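Local coordinates for protein putative glucoamylase (PDB 4QT9) that probably hydrolyses glycosidic bonds as a glucoamylase-like enzyme built on an alpha/alpha toroid, at residues L145-H149 / I166-W170; N184-W188 / D199-H203; Y320-Y325 / W385-L391. All blocks are in the same frame, centred on the assembly; numbering follows the deposited sequence. Where two conformers were deposited one is given.

Contact 1 of 3, residues L145-H149 / I166-W170; sequences LLAVH and IDRLW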
# COMPACT_ATOMS: atom_id res chain seq x y z
N LEU A 145 10.67 -0.52 -4.42
CA LEU A 145 12.04 -0.75 -4.90
C LEU A 145 12.42 0.20 -6.06
O LEU A 145 13.53 0.72 -6.08
CB LEU A 145 12.24 -2.21 -5.31
CG LEU A 145 12.33 -3.23 -4.17
CD1 LEU A 145 12.30 -4.65 -4.74
CD2 LEU A 145 13.61 -3.05 -3.33
N LEU A 146 11.47 0.50 -6.98
CA LEU A 146 11.79 1.42 -8.08
C LEU A 146 12.04 2.84 -7.56
O LEU A 146 12.85 3.55 -8.14
CB LEU A 146 10.70 1.39 -9.16
CG LEU A 146 10.63 0.08 -9.98
CD1 LEU A 146 9.59 0.16 -11.08
CD2 LEU A 146 11.99 -0.29 -10.63
N ALA A 147 11.37 3.23 -6.47
CA ALA A 147 11.59 4.51 -5.79
C ALA A 147 13.04 4.57 -5.20
O ALA A 147 13.73 5.57 -5.39
CB ALA A 147 10.56 4.70 -4.69
N VAL A 148 13.50 3.50 -4.52
CA VAL A 148 14.87 3.42 -3.96
C VAL A 148 15.88 3.43 -5.11
O VAL A 148 16.93 4.08 -5.03
CB VAL A 148 15.08 2.18 -3.02
CG1 VAL A 148 16.54 2.03 -2.58
CG2 VAL A 148 14.16 2.25 -1.81
N HIS A 149 15.55 2.70 -6.18
CA HIS A 149 16.38 2.65 -7.39
C HIS A 149 16.67 4.08 -7.89
O HIS A 149 17.83 4.43 -8.13
CB HIS A 149 15.69 1.84 -8.49
CG HIS A 149 16.53 1.82 -9.73
ND1 HIS A 149 16.41 2.80 -10.69
CD2 HIS A 149 17.58 1.03 -10.04
CE1 HIS A 149 17.37 2.56 -11.57
NE2 HIS A 149 18.09 1.49 -11.23
N ILE A 166 18.96 -3.75 -7.53
CA ILE A 166 17.52 -3.57 -7.51
C ILE A 166 16.96 -3.74 -8.95
O ILE A 166 15.92 -4.42 -9.14
CB ILE A 166 17.14 -2.19 -6.90
CG1 ILE A 166 17.30 -2.23 -5.37
CG2 ILE A 166 15.69 -1.81 -7.28
CD1 ILE A 166 17.50 -0.88 -4.68
N ASP A 167 17.62 -3.13 -9.94
CA ASP A 167 17.19 -3.24 -11.34
C ASP A 167 17.19 -4.70 -11.80
O ASP A 167 16.29 -5.08 -12.52
CB ASP A 167 18.04 -2.38 -12.29
CG ASP A 167 17.40 -2.21 -13.68
OD1 ASP A 167 16.30 -1.64 -13.77
OD2 ASP A 167 18.01 -2.64 -14.66
N ARG A 168 18.15 -5.51 -11.33
CA ARG A 168 18.18 -6.94 -11.66
C ARG A 168 16.93 -7.66 -11.09
O ARG A 168 16.35 -8.46 -11.82
CB ARG A 168 19.47 -7.61 -11.15
CG ARG A 168 19.69 -8.98 -11.80
CD ARG A 168 20.65 -9.86 -11.03
NE ARG A 168 20.24 -11.27 -11.03
CZ ARG A 168 21.01 -12.28 -11.41
NH1 ARG A 168 22.26 -12.06 -11.82
NH2 ARG A 168 20.55 -13.53 -11.38
N LEU A 169 16.51 -7.35 -9.82
CA LEU A 169 15.34 -7.97 -9.23
C LEU A 169 14.09 -7.58 -9.98
O LEU A 169 13.22 -8.42 -10.15
CB LEU A 169 15.17 -7.58 -7.73
CG LEU A 169 16.28 -8.06 -6.75
CD1 LEU A 169 16.18 -7.33 -5.41
CD2 LEU A 169 16.24 -9.57 -6.54
N TRP A 170 13.98 -6.28 -10.37
CA TRP A 170 12.88 -5.69 -11.15
C TRP A 170 12.83 -6.41 -12.52
O TRP A 170 11.76 -6.88 -12.92
CB TRP A 170 13.08 -4.15 -11.29
CG TRP A 170 12.40 -3.45 -12.46
CD1 TRP A 170 13.01 -2.73 -13.45
CD2 TRP A 170 10.97 -3.37 -12.72
NE1 TRP A 170 12.06 -2.21 -14.31
CE2 TRP A 170 10.81 -2.58 -13.88
CE3 TRP A 170 9.84 -3.92 -12.11
CZ2 TRP A 170 9.54 -2.25 -14.39
CZ3 TRP A 170 8.57 -3.63 -12.64
CH2 TRP A 170 8.44 -2.82 -13.78
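The helical segments 145-149 and 166-170 run roughly antiparallel, their N-to-C directions 147° apart and their axes 10.0 Å apart at closest approach. Their backbones come nearest at H149 and I166, whose CA atoms are 6.3 Å apart. No hydrogen bond crosses, so side-chain packing makes the join. I166 points at the partner helix and is the most covered residue: its CG2 lies 3.5 Å from L145 O and 3.8 Å from H149 CB, while its CD1 sits 3.7 Å from V148 CG1. The parent helices 135-152 and 157-172 are consecutive in sequence, which makes this an antiparallel helical hairpin, the repeating unit of an alpha/alpha toroid. One turn along, L146 CD2 rests over the W170 indole, 3.8 Å from the centroid of its five-membered ring and 13° off the normal, a CH-pi contact. The indole NE1 is hydrogen-bonded to D419. Toward the more exposed side, H149 NE2 approaches D167 CB at 4.0 Å, whereas the D167 carboxylate forms a salt bridge with R171.

Contact 2 of 3, residues N184-W188 / D199-H203; sequences NVLYW and DFPIH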
# COMPACT_ATOMS: atom_id res chain seq x y z
N ASN A 184 -5.54 -12.07 -21.92
CA ASN A 184 -5.43 -10.60 -21.80
C ASN A 184 -5.96 -10.13 -20.44
O ASN A 184 -6.92 -9.37 -20.34
CB ASN A 184 -6.12 -9.90 -22.97
CG ASN A 184 -5.36 -10.11 -24.24
OD1 ASN A 184 -4.12 -10.00 -24.29
ND2 ASN A 184 -6.06 -10.49 -25.28
N VAL A 185 -5.30 -10.61 -19.39
CA VAL A 185 -5.63 -10.36 -17.98
C VAL A 185 -4.46 -10.88 -17.15
O VAL A 185 -3.73 -11.76 -17.61
CB VAL A 185 -6.98 -11.04 -17.59
CG1 VAL A 185 -6.87 -12.58 -17.63
CG2 VAL A 185 -7.50 -10.55 -16.23
N LEU A 186 -4.30 -10.36 -15.93
CA LEU A 186 -3.29 -10.85 -15.00
C LEU A 186 -3.97 -11.61 -13.87
O LEU A 186 -4.94 -11.11 -13.31
CB LEU A 186 -2.45 -9.69 -14.42
CG LEU A 186 -1.55 -8.97 -15.41
CD1 LEU A 186 -1.07 -7.66 -14.83
CD2 LEU A 186 -0.37 -9.86 -15.82
N TYR A 187 -3.45 -12.79 -13.54
CA TYR A 187 -3.95 -13.59 -12.41
C TYR A 187 -3.18 -13.20 -11.15
O TYR A 187 -1.99 -12.88 -11.20
CB TYR A 187 -3.82 -15.09 -12.70
CG TYR A 187 -4.89 -15.59 -13.64
CD1 TYR A 187 -4.79 -15.41 -15.02
CD2 TYR A 187 -6.01 -16.26 -13.15
CE1 TYR A 187 -5.78 -15.85 -15.89
CE2 TYR A 187 -7.02 -16.70 -14.01
CZ TYR A 187 -6.89 -16.51 -15.38
OH TYR A 187 -7.86 -16.97 -16.22
N TRP A 188 -3.87 -13.21 -10.00
CA TRP A 188 -3.30 -12.83 -8.73
C TRP A 188 -2.19 -13.80 -8.27
O TRP A 188 -1.14 -13.35 -7.80
CB TRP A 188 -4.42 -12.77 -7.66
CG TRP A 188 -4.10 -11.94 -6.45
CD1 TRP A 188 -3.02 -12.07 -5.63
CD2 TRP A 188 -4.96 -10.96 -5.84
NE1 TRP A 188 -3.11 -11.18 -4.58
CE2 TRP A 188 -4.31 -10.51 -4.66
CE3 TRP A 188 -6.22 -10.42 -6.17
CZ2 TRP A 188 -4.85 -9.51 -3.85
CZ3 TRP A 188 -6.74 -9.40 -5.38
CH2 TRP A 188 -6.05 -8.95 -4.24
N ASP A 199 -7.29 -19.32 -9.17
CA ASP A 199 -8.10 -18.80 -10.27
C ASP A 199 -8.74 -17.42 -9.97
O ASP A 199 -9.97 -17.29 -9.90
CB ASP A 199 -9.19 -19.84 -10.62
CG ASP A 199 -10.05 -19.47 -11.81
OD1 ASP A 199 -9.48 -19.07 -12.85
OD2 ASP A 199 -11.30 -19.54 -11.69
N PHE A 200 -7.89 -16.39 -9.81
CA PHE A 200 -8.39 -15.04 -9.56
C PHE A 200 -7.87 -14.06 -10.63
O PHE A 200 -6.86 -13.41 -10.39
CB PHE A 200 -8.00 -14.57 -8.14
CG PHE A 200 -8.81 -13.43 -7.58
CD1 PHE A 200 -8.94 -12.23 -8.27
CD2 PHE A 200 -9.41 -13.54 -6.33
CE1 PHE A 200 -9.70 -11.18 -7.75
CE2 PHE A 200 -10.16 -12.48 -5.81
CZ PHE A 200 -10.29 -11.30 -6.52
N PRO A 201 -8.54 -13.91 -11.80
CA PRO A 201 -8.10 -12.88 -12.78
C PRO A 201 -8.48 -11.50 -12.22
O PRO A 201 -9.58 -11.36 -11.71
CB PRO A 201 -8.84 -13.26 -14.06
CG PRO A 201 -10.04 -14.04 -13.61
CD PRO A 201 -9.80 -14.58 -12.23
N ILE A 202 -7.58 -10.49 -12.27
CA ILE A 202 -7.89 -9.20 -11.62
C ILE A 202 -8.56 -8.19 -12.55
O ILE A 202 -7.98 -7.73 -13.55
CB ILE A 202 -6.63 -8.62 -10.92
CG1 ILE A 202 -6.19 -9.53 -9.77
CG2 ILE A 202 -6.86 -7.19 -10.41
CD1 ILE A 202 -4.71 -9.60 -9.57
N HIS A 203 -9.79 -7.81 -12.17
CA HIS A 203 -10.58 -6.83 -12.90
C HIS A 203 -10.74 -5.59 -12.02
O HIS A 203 -10.89 -5.72 -10.81
CB HIS A 203 -11.96 -7.41 -13.30
CG HIS A 203 -11.89 -8.70 -14.08
ND1 HIS A 203 -11.26 -8.76 -15.32
CD2 HIS A 203 -12.38 -9.92 -13.78
CE1 HIS A 203 -11.39 -10.01 -15.72
NE2 HIS A 203 -12.07 -10.75 -14.83
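Two backbone hydrogen bonds join these segments: I202 N donates to L186 O at 2.9 Å with an N-H...O angle of 167°, and W188 N donates to F200 O at 3.0 Å and 160°. They flank Y187 and P201, whose CA atoms are 4.2 Å apart, and so define a non-hydrogen-bonded antiparallel pair, a position that P201 can fill without an amide hydrogen. Y187 CA adds a CA-H...O contact to F200 O, 3.5 Å away. This is a single beta bridge between loops, and the end-to-end directions, 119° apart, show that the chains soon diverge. It ties together the excursion between helices 157-172 and 209-217, an irregular connection within the alpha/alpha toroid. Over the bridge, P201 CB sits 4.1 Å from the Y187 ring centroid, 18° off the normal, as a CH-pi contact; the phenol OH is hydrogen-bonded to Q183. V185 CG2 meets P201 CB at 3.7 Å. Farther along, W188 turns its edge to the face of F200, with centroids 5.1 Å apart and planes at 66°, a T-shaped pair. W188 CE3 also meets I202 CG1 at 3.7 Å, and I202 also touches V136 of helix 135-152 and M211 of helix 209-217. A bound acetate, probably from the crystallisation liquor, lies about 4 Å from the W188 side chain.

Contact 3 of 3, residues Y320-Y325 / W385-L391; sequences YSVDGY and WYPQRYL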
# COMPACT_ATOMS: atom_id res chain seq x y z
N TYR A 320 -7.51 -4.79 11.71
CA TYR A 320 -7.97 -5.54 12.87
C TYR A 320 -9.33 -5.04 13.25
O TYR A 320 -9.63 -3.85 13.06
CB TYR A 320 -7.01 -5.36 14.06
CG TYR A 320 -5.75 -6.18 13.96
CD1 TYR A 320 -5.79 -7.55 13.69
CD2 TYR A 320 -4.50 -5.62 14.25
CE1 TYR A 320 -4.63 -8.32 13.64
CE2 TYR A 320 -3.33 -6.39 14.24
CZ TYR A 320 -3.40 -7.74 13.95
OH TYR A 320 -2.27 -8.51 13.96
N SER A 321 -10.17 -5.94 13.76
CA SER A 321 -11.51 -5.56 14.18
C SER A 321 -11.78 -6.17 15.53
O SER A 321 -11.01 -7.04 15.97
CB SER A 321 -12.54 -6.00 13.15
OG SER A 321 -13.80 -5.39 13.37
N VAL A 322 -12.86 -5.72 16.21
CA VAL A 322 -13.27 -6.20 17.55
C VAL A 322 -13.28 -7.75 17.58
O VAL A 322 -12.70 -8.33 18.50
CB VAL A 322 -14.63 -5.61 18.00
CG1 VAL A 322 -14.89 -5.94 19.47
CG2 VAL A 322 -14.69 -4.10 17.79
N ASP A 323 -13.86 -8.40 16.57
CA ASP A 323 -13.93 -9.86 16.53
C ASP A 323 -12.86 -10.51 15.61
O ASP A 323 -13.06 -11.65 15.18
CB ASP A 323 -15.34 -10.33 16.13
CG ASP A 323 -16.39 -10.14 17.22
OD1 ASP A 323 -16.02 -10.15 18.42
OD2 ASP A 323 -17.59 -9.99 16.87
N GLY A 324 -11.74 -9.83 15.36
CA GLY A 324 -10.65 -10.36 14.54
C GLY A 324 -10.01 -9.41 13.54
O GLY A 324 -9.11 -8.64 13.87
N TYR A 325 -10.42 -9.55 12.29
CA TYR A 325 -9.95 -8.76 11.14
C TYR A 325 -11.11 -8.61 10.21
O TYR A 325 -11.85 -9.57 10.01
CB TYR A 325 -8.75 -9.43 10.43
CG TYR A 325 -8.15 -8.57 9.34
CD1 TYR A 325 -8.67 -8.57 8.04
CD2 TYR A 325 -7.08 -7.72 9.61
CE1 TYR A 325 -8.14 -7.74 7.04
CE2 TYR A 325 -6.52 -6.92 8.61
CZ TYR A 325 -7.06 -6.92 7.33
OH TYR A 325 -6.50 -6.12 6.35
N TRP A 385 -12.35 -0.85 22.90
CA TRP A 385 -11.37 -1.77 22.37
C TRP A 385 -10.22 -0.94 21.78
O TRP A 385 -10.40 -0.28 20.77
CB TRP A 385 -12.08 -2.66 21.32
CG TRP A 385 -11.17 -3.59 20.57
CD1 TRP A 385 -10.58 -4.73 21.05
CD2 TRP A 385 -10.78 -3.47 19.20
NE1 TRP A 385 -9.85 -5.33 20.04
CE2 TRP A 385 -9.97 -4.59 18.89
CE3 TRP A 385 -11.06 -2.54 18.18
CZ2 TRP A 385 -9.38 -4.77 17.63
CZ3 TRP A 385 -10.49 -2.72 16.93
CH2 TRP A 385 -9.65 -3.82 16.67
N TYR A 386 -9.07 -0.91 22.46
CA TYR A 386 -7.88 -0.14 22.05
C TYR A 386 -6.63 -1.05 21.95
O TYR A 386 -5.74 -0.98 22.80
CB TYR A 386 -7.65 1.04 23.03
CG TYR A 386 -8.80 2.02 23.06
CD1 TYR A 386 -8.91 3.03 22.11
CD2 TYR A 386 -9.76 1.97 24.07
CE1 TYR A 386 -9.98 3.93 22.12
CE2 TYR A 386 -10.84 2.87 24.10
CZ TYR A 386 -10.93 3.86 23.13
OH TYR A 386 -11.94 4.78 23.15
N PRO A 387 -6.56 -1.92 20.92
CA PRO A 387 -5.42 -2.83 20.80
C PRO A 387 -4.09 -2.11 20.57
O PRO A 387 -4.01 -1.16 19.80
CB PRO A 387 -5.77 -3.72 19.60
CG PRO A 387 -6.71 -2.89 18.79
CD PRO A 387 -7.52 -2.14 19.81
N GLN A 388 -3.06 -2.56 21.25
CA GLN A 388 -1.75 -1.97 21.10
C GLN A 388 -1.02 -2.81 20.05
O GLN A 388 -0.05 -3.52 20.33
CB GLN A 388 -1.05 -1.90 22.46
CG GLN A 388 -1.90 -1.15 23.49
CD GLN A 388 -1.10 -0.64 24.65
OE1 GLN A 388 -0.15 -1.29 25.12
NE2 GLN A 388 -1.52 0.50 25.20
N ARG A 389 -1.58 -2.77 18.80
CA ARG A 389 -1.11 -3.59 17.68
C ARG A 389 -0.99 -2.77 16.43
O ARG A 389 -1.71 -1.79 16.22
CB ARG A 389 -2.06 -4.79 17.45
CG ARG A 389 -2.06 -5.77 18.64
CD ARG A 389 -3.15 -6.80 18.60
NE ARG A 389 -2.90 -7.82 19.63
CZ ARG A 389 -3.48 -9.02 19.68
NH1 ARG A 389 -4.40 -9.36 18.77
NH2 ARG A 389 -3.16 -9.88 20.63
N TYR A 390 -0.01 -3.16 15.61
CA TYR A 390 0.28 -2.56 14.31
C TYR A 390 0.30 -3.58 13.21
O TYR A 390 0.59 -4.75 13.46
CB TYR A 390 1.66 -1.91 14.33
CG TYR A 390 1.83 -0.83 15.36
CD1 TYR A 390 1.36 0.47 15.13
CD2 TYR A 390 2.51 -1.07 16.55
CE1 TYR A 390 1.56 1.48 16.05
CE2 TYR A 390 2.71 -0.06 17.48
CZ TYR A 390 2.25 1.22 17.22
OH TYR A 390 2.48 2.24 18.11
N LEU A 391 0.04 -3.12 11.97
CA LEU A 391 0.17 -3.88 10.73
C LEU A 391 1.00 -3.06 9.78
O LEU A 391 0.68 -1.87 9.59
CB LEU A 391 -1.19 -4.22 10.07
CG LEU A 391 -2.12 -5.16 10.83
CD1 LEU A 391 -3.47 -5.18 10.16
CD2 LEU A 391 -1.54 -6.58 10.88
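A beta hairpin packs here against the segment W385-L391 of the same chain within the alpha/alpha toroid protein: strands 318-321 and 324-327 are joined by a type I turn from S321 to G324, and W385-L391 lies alongside. The turn is closed within the hairpin by S321 N to G324 O and G324 N to S321 O, both 2.9 Å. At G324, phi/psi of 136/-100° would jam a CB against the preceding carbonyl O, a local reason for glycine. No hydrogen bond crosses between the segments. Instead, W385 lays its indole against the turn, with V322 CA 4.0 Å from the centroid of the six-membered ring and 13° off the normal, a CH-pi contact. V322 CG2 approaches W385 CE3 at 4.0 Å, and S321 O lies 3.3 Å from W385 CZ2. Y320 reaches across toward strand 389-391: its CE2 is 3.8 Å from R389 CB and its CZ 3.8 Å from L391 CD2. The phenol OH is hydrogen-bonded to H52 and R50 of strand 50-52, which pairs antiparallel with 389-391, so Y320 links the hairpin to that second small sheet. L391 occupies the N-cap position of helix 392-406, placing this packing at the helix start. L391 CD1 lies over a face of the Y320 ring and also meets Y325 at the ring edge, 3.8 Å from Y325 CE2.

Contact 1 is the buried one, formed between two regular helices, whereas contacts 2 and 3 are partly buried and join loops or short strands. Only contact 2 has hydrogen bonds crossing between its segments; contacts 1 and 3 rely on packing, although each of the three includes a CH-pi contact. Contacts 1 and 2 share scaffold elements: helix 135-152 supplies a segment of contact 1 and packs against L186, W188 and I202 of contact 2, while helix 209-217 touches both. Contacts 1 and 3 lie on opposite sides of the chain's centre, with centres 33 Å apart. None of the contacts touch, and the nearest atoms of contacts 2 and 3 are about 11 Å apart.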